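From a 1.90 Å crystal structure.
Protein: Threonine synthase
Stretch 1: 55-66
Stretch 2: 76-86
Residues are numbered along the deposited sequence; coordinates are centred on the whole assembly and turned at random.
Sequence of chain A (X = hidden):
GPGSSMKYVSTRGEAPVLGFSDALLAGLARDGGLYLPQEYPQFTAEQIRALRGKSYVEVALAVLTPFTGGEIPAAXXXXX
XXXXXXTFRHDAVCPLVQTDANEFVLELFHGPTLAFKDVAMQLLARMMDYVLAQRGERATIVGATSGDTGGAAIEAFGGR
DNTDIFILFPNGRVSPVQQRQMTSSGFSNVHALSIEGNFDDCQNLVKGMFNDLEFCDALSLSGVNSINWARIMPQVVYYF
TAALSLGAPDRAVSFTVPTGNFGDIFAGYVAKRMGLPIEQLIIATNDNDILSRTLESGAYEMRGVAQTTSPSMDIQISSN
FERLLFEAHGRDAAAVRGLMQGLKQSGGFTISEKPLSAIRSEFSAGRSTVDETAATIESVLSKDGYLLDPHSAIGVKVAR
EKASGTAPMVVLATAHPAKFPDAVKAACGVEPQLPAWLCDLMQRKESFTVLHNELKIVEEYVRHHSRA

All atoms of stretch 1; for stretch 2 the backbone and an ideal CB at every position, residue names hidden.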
# COMPACT_ATOMS: atom_id res chain seq x y z
N SER A 55 -14.31 -17.05 6.23
CA SER A 55 -14.54 -15.67 5.83
C SER A 55 -13.20 -14.95 5.67
O SER A 55 -12.17 -15.41 6.18
CB SER A 55 -15.38 -14.96 6.88
OG SER A 55 -14.60 -14.67 8.01
N TYR A 56 -13.22 -13.81 4.96
CA TYR A 56 -12.03 -12.95 4.84
C TYR A 56 -11.48 -12.63 6.22
O TYR A 56 -10.28 -12.73 6.44
CB TYR A 56 -12.34 -11.63 4.08
CG TYR A 56 -11.10 -10.83 3.79
CD1 TYR A 56 -10.58 -9.95 4.74
CD2 TYR A 56 -10.41 -10.98 2.60
CE1 TYR A 56 -9.44 -9.22 4.51
CE2 TYR A 56 -9.26 -10.24 2.35
CZ TYR A 56 -8.76 -9.38 3.29
OH TYR A 56 -7.60 -8.67 3.05
N VAL A 57 -12.36 -12.22 7.14
CA VAL A 57 -11.94 -11.89 8.49
C VAL A 57 -11.29 -13.09 9.18
O VAL A 57 -10.27 -12.95 9.78
CB VAL A 57 -13.13 -11.35 9.31
CG1 VAL A 57 -12.83 -11.29 10.81
CG2 VAL A 57 -13.52 -9.99 8.77
N GLU A 58 -11.87 -14.27 9.06
CA GLU A 58 -11.29 -15.45 9.69
C GLU A 58 -9.92 -15.81 9.12
O GLU A 58 -9.03 -16.23 9.85
CB GLU A 58 -12.23 -16.63 9.56
CG GLU A 58 -13.48 -16.52 10.41
CD GLU A 58 -14.50 -17.60 10.04
OE1 GLU A 58 -14.67 -17.93 8.84
OE2 GLU A 58 -15.15 -18.11 10.93
N VAL A 59 -9.74 -15.65 7.81
CA VAL A 59 -8.46 -15.92 7.21
C VAL A 59 -7.43 -14.89 7.68
O VAL A 59 -6.30 -15.23 7.99
CB VAL A 59 -8.54 -15.95 5.67
CG1 VAL A 59 -7.15 -16.04 5.03
CG2 VAL A 59 -9.40 -17.13 5.20
N ALA A 60 -7.86 -13.64 7.74
CA ALA A 60 -7.03 -12.54 8.24
C ALA A 60 -6.54 -12.82 9.67
O ALA A 60 -5.37 -12.65 9.99
CB ALA A 60 -7.81 -11.23 8.16
N LEU A 61 -7.40 -13.32 10.53
CA LEU A 61 -7.00 -13.61 11.90
C LEU A 61 -5.97 -14.73 11.93
O LEU A 61 -4.96 -14.64 12.64
CB LEU A 61 -8.22 -13.92 12.75
CG LEU A 61 -9.16 -12.76 13.06
CD1 LEU A 61 -10.46 -13.28 13.61
CD2 LEU A 61 -8.51 -11.78 14.01
N ALA A 62 -6.19 -15.77 11.13
CA ALA A 62 -5.25 -16.88 11.04
C ALA A 62 -3.89 -16.40 10.54
O ALA A 62 -2.85 -16.75 11.13
CB ALA A 62 -5.79 -18.02 10.15
N VAL A 63 -3.88 -15.59 9.48
CA VAL A 63 -2.64 -15.22 8.77
C VAL A 63 -1.85 -14.14 9.53
O VAL A 63 -0.61 -14.17 9.61
CB VAL A 63 -3.04 -14.86 7.29
CG1 VAL A 63 -2.02 -14.05 6.53
CG2 VAL A 63 -3.38 -16.18 6.56
N LEU A 64 -2.56 -13.19 10.12
CA LEU A 64 -1.94 -12.05 10.78
C LEU A 64 -1.57 -12.24 12.25
O LEU A 64 -0.59 -11.62 12.71
CB LEU A 64 -2.82 -10.79 10.63
CG LEU A 64 -3.12 -10.39 9.19
CD1 LEU A 64 -3.94 -9.13 9.15
CD2 LEU A 64 -1.85 -10.25 8.33
N THR A 65 -2.32 -13.04 13.01
CA THR A 65 -2.10 -13.14 14.44
C THR A 65 -0.63 -13.45 14.82
O THR A 65 -0.10 -12.83 15.74
CB THR A 65 -3.08 -14.17 15.09
OG1 THR A 65 -4.39 -13.66 15.01
CG2 THR A 65 -2.80 -14.44 16.58
N PRO A 66 0.03 -14.38 14.10
CA PRO A 66 1.41 -14.71 14.49
C PRO A 66 2.33 -13.50 14.42
O PRO A 66 3.29 -13.42 15.18
CB PRO A 66 1.85 -15.78 13.49
CG PRO A 66 0.59 -16.31 12.89
CD PRO A 66 -0.50 -15.29 13.08
N UNK A 76 -9.64 -8.70 21.27
CA UNK A 76 -9.43 -7.34 20.78
C UNK A 76 -9.01 -7.35 19.30
O UNK A 76 -9.53 -6.57 18.50
CB UNK A 76 -8.37 -6.63 21.63
N UNK A 77 -8.10 -8.24 18.93
CA UNK A 77 -7.73 -8.40 17.51
C UNK A 77 -8.93 -8.78 16.61
O UNK A 77 -9.12 -8.17 15.56
CB UNK A 77 -6.64 -9.47 17.38
N UNK A 78 -9.77 -9.75 17.05
CA UNK A 78 -11.07 -10.07 16.39
C UNK A 78 -12.25 -9.18 16.84
O UNK A 78 -13.43 -9.70 17.16
CB UNK A 78 -11.43 -11.53 16.67
N UNK A 79 -11.96 -7.94 17.07
CA UNK A 79 -12.95 -6.91 16.98
C UNK A 79 -12.38 -5.99 15.91
O UNK A 79 -13.08 -5.58 15.03
CB UNK A 79 -13.21 -6.21 18.31
N UNK A 80 -11.10 -5.70 15.98
CA UNK A 80 -10.55 -4.65 15.13
C UNK A 80 -10.44 -5.13 13.66
O UNK A 80 -10.70 -4.36 12.74
CB UNK A 80 -9.18 -4.22 15.66
N UNK A 81 -10.14 -6.41 13.45
CA UNK A 81 -10.12 -6.99 12.09
C UNK A 81 -11.55 -7.00 11.53
O UNK A 81 -11.80 -6.57 10.41
CB UNK A 81 -9.54 -8.40 12.10
N UNK A 82 -12.53 -7.40 12.36
CA UNK A 82 -13.94 -7.41 11.96
C UNK A 82 -14.39 -6.00 11.59
O UNK A 82 -15.05 -5.81 10.58
CB UNK A 82 -14.82 -7.97 13.08
N UNK A 83 -14.03 -5.02 12.41
CA UNK A 83 -14.44 -3.62 12.16
C UNK A 83 -13.74 -3.03 10.92
O UNK A 83 -14.39 -2.37 10.11
CB UNK A 83 -14.13 -2.76 13.38
N UNK A 84 -12.45 -3.29 10.77
CA UNK A 84 -11.71 -2.87 9.61
C UNK A 84 -12.38 -3.30 8.29
O UNK A 84 -12.59 -2.48 7.38
CB UNK A 84 -10.29 -3.43 9.69
N UNK A 85 -12.72 -4.57 8.20
CA UNK A 85 -13.22 -5.09 6.92
C UNK A 85 -14.74 -4.96 6.77
O UNK A 85 -15.29 -5.09 5.68
CB UNK A 85 -12.82 -6.56 6.77
N UNK A 86 -15.41 -4.64 7.86
CA UNK A 86 -16.81 -4.21 7.83
C UNK A 86 -16.97 -2.90 7.06
O UNK A 86 -18.06 -2.59 6.60
CB UNK A 86 -17.35 -4.05 9.25

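The two helices run at 134° to each other, with axes 9.6 Å apart at closest approach. No direct hydrogen bond joins them.

Position 76 has nothing of stretch 1 within 5.5 Å of its ideal CB, so many side chains would fit. It is D76.

Position 77 points toward stretch 1. Its ideal CB lies 4.5 Å from L61 CD2, with L64 and T65 beyond. A large apolar side chain, leucine, methionine or an aromatic, would suit. It is F77. F77 CD2 packs 3.6 Å from L61 CD2, and F77 CZ lies 3.9 Å from L64 CB. T65 OG1 sits at the ring edge, 3.6 Å from F77 CD2; that hydroxyl donates to L61 O.

Position 78 points sideways, with its ideal CB 3.7 Å from L61 CD1. The phi/psi of -84/36 departs from regular helix. A long side chain with an apolar stem could cover the leucine, and its end could be polar. It is E78. E78 CG lies 3.8 Å from L61 CD1.

Position 79 points away and position 80 is out of reach, so stretch 1 leaves both choices open. They are R79, with a long, charge-only salt bridge to D76, and M80.

Position 81 points toward stretch 1, its ideal CB 4.0 Å from L61 CD2, with V57 and A60 close by. A compact apolar side chain such as valine, alanine or isoleucine suits this close approach. It is V81. V81 CG1 meets V57 CG1 at 3.9 Å and A60 CB at 3.8 Å; V81 CG2 meets L61 CD2 at 3.8 Å.

Position 82 points sideways, 4.5 Å from V57 CG1 at its ideal CB. A long side chain could cross the valine toward the polar groups of S55 and E58. Lysine, arginine or glutamine would serve. It is R82. Its guanidinium lays one face over V57 CG1, which is 3.6 Å from R82 NH1. R82 NH1 also bonds E78 OE1 at 2.9 Å in a salt bridge. Water 1 links R82 NH2 to S55 OG.

Position 83 points away and 84 sideways, both without contact. They are E83 and A84.

Position 85 points toward stretch 1, its ideal CB 4.0 Å from V57 CG2 and 4.5 Å from Y56 CD1. An aromatic or large aliphatic side chain would suit. It is Y85. The edge of Y56 meets its face, centroids 5.1 Å apart. Water 2 bridges the two tyrosine hydroxyls.

Position 86 makes no contact, and its phi/psi of -64/-19 suits many residues; an ideal CB would sit snugly, 3.2 Å from R82 O. It is G86.

Stretch 2 76-86: DFERMVREAYG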
# COMPACT_ATOMS: atom_id res chain seq x y z
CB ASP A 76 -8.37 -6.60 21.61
CG ASP A 76 -8.80 -6.41 23.04
OD1 ASP A 76 -9.84 -5.77 23.25
OD2 ASP A 76 -8.13 -6.97 23.93
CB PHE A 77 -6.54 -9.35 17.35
CG PHE A 77 -5.78 -9.20 16.04
CD1 PHE A 77 -5.27 -7.96 15.64
CD2 PHE A 77 -5.50 -10.28 15.28
CE1 PHE A 77 -4.58 -7.83 14.46
CE2 PHE A 77 -4.79 -10.16 14.10
CZ PHE A 77 -4.30 -8.94 13.69
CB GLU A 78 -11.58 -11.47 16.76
CG GLU A 78 -12.90 -11.75 16.06
CD GLU A 78 -13.54 -13.05 16.43
OE1 GLU A 78 -14.74 -13.19 16.08
OE2 GLU A 78 -12.89 -13.90 17.06
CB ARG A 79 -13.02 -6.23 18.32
CG ARG A 79 -13.93 -5.03 18.46
CD ARG A 79 -13.67 -4.44 19.85
NE ARG A 79 -12.75 -3.30 19.84
CZ ARG A 79 -11.40 -3.31 19.76
NH1 ARG A 79 -10.76 -2.15 19.77
NH2 ARG A 79 -10.67 -4.42 19.64
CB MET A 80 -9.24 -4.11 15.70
CG MET A 80 -8.04 -5.03 15.63
SD MET A 80 -6.60 -4.27 16.47
CE MET A 80 -7.02 -4.20 18.19
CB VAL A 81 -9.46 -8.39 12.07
CG1 VAL A 81 -9.60 -9.02 10.70
CG2 VAL A 81 -7.99 -8.32 12.45
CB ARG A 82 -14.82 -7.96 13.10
CG ARG A 82 -16.26 -8.32 12.79
CD ARG A 82 -16.86 -9.40 13.76
NE ARG A 82 -16.01 -10.62 13.91
CZ ARG A 82 -15.87 -11.64 13.02
NH1 ARG A 82 -15.04 -12.66 13.28
NH2 ARG A 82 -16.54 -11.67 11.86
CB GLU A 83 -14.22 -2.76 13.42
CG GLU A 83 -15.19 -3.18 14.51
CD GLU A 83 -15.06 -2.41 15.82
OE1 GLU A 83 -14.09 -1.63 15.96
OE2 GLU A 83 -15.95 -2.62 16.70
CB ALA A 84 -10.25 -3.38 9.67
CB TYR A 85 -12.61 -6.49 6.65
CG TYR A 85 -11.11 -6.27 6.56
CD1 TYR A 85 -10.57 -5.45 5.56
CD2 TYR A 85 -10.25 -6.79 7.52
CE1 TYR A 85 -9.23 -5.16 5.51
CE2 TYR A 85 -8.89 -6.51 7.47
CZ TYR A 85 -8.38 -5.72 6.47
OH TYR A 85 -7.04 -5.42 6.44
O HOH W 1 -16.47 -14.24 9.88
O HOH W 2 -6.22 -7.82 5.25
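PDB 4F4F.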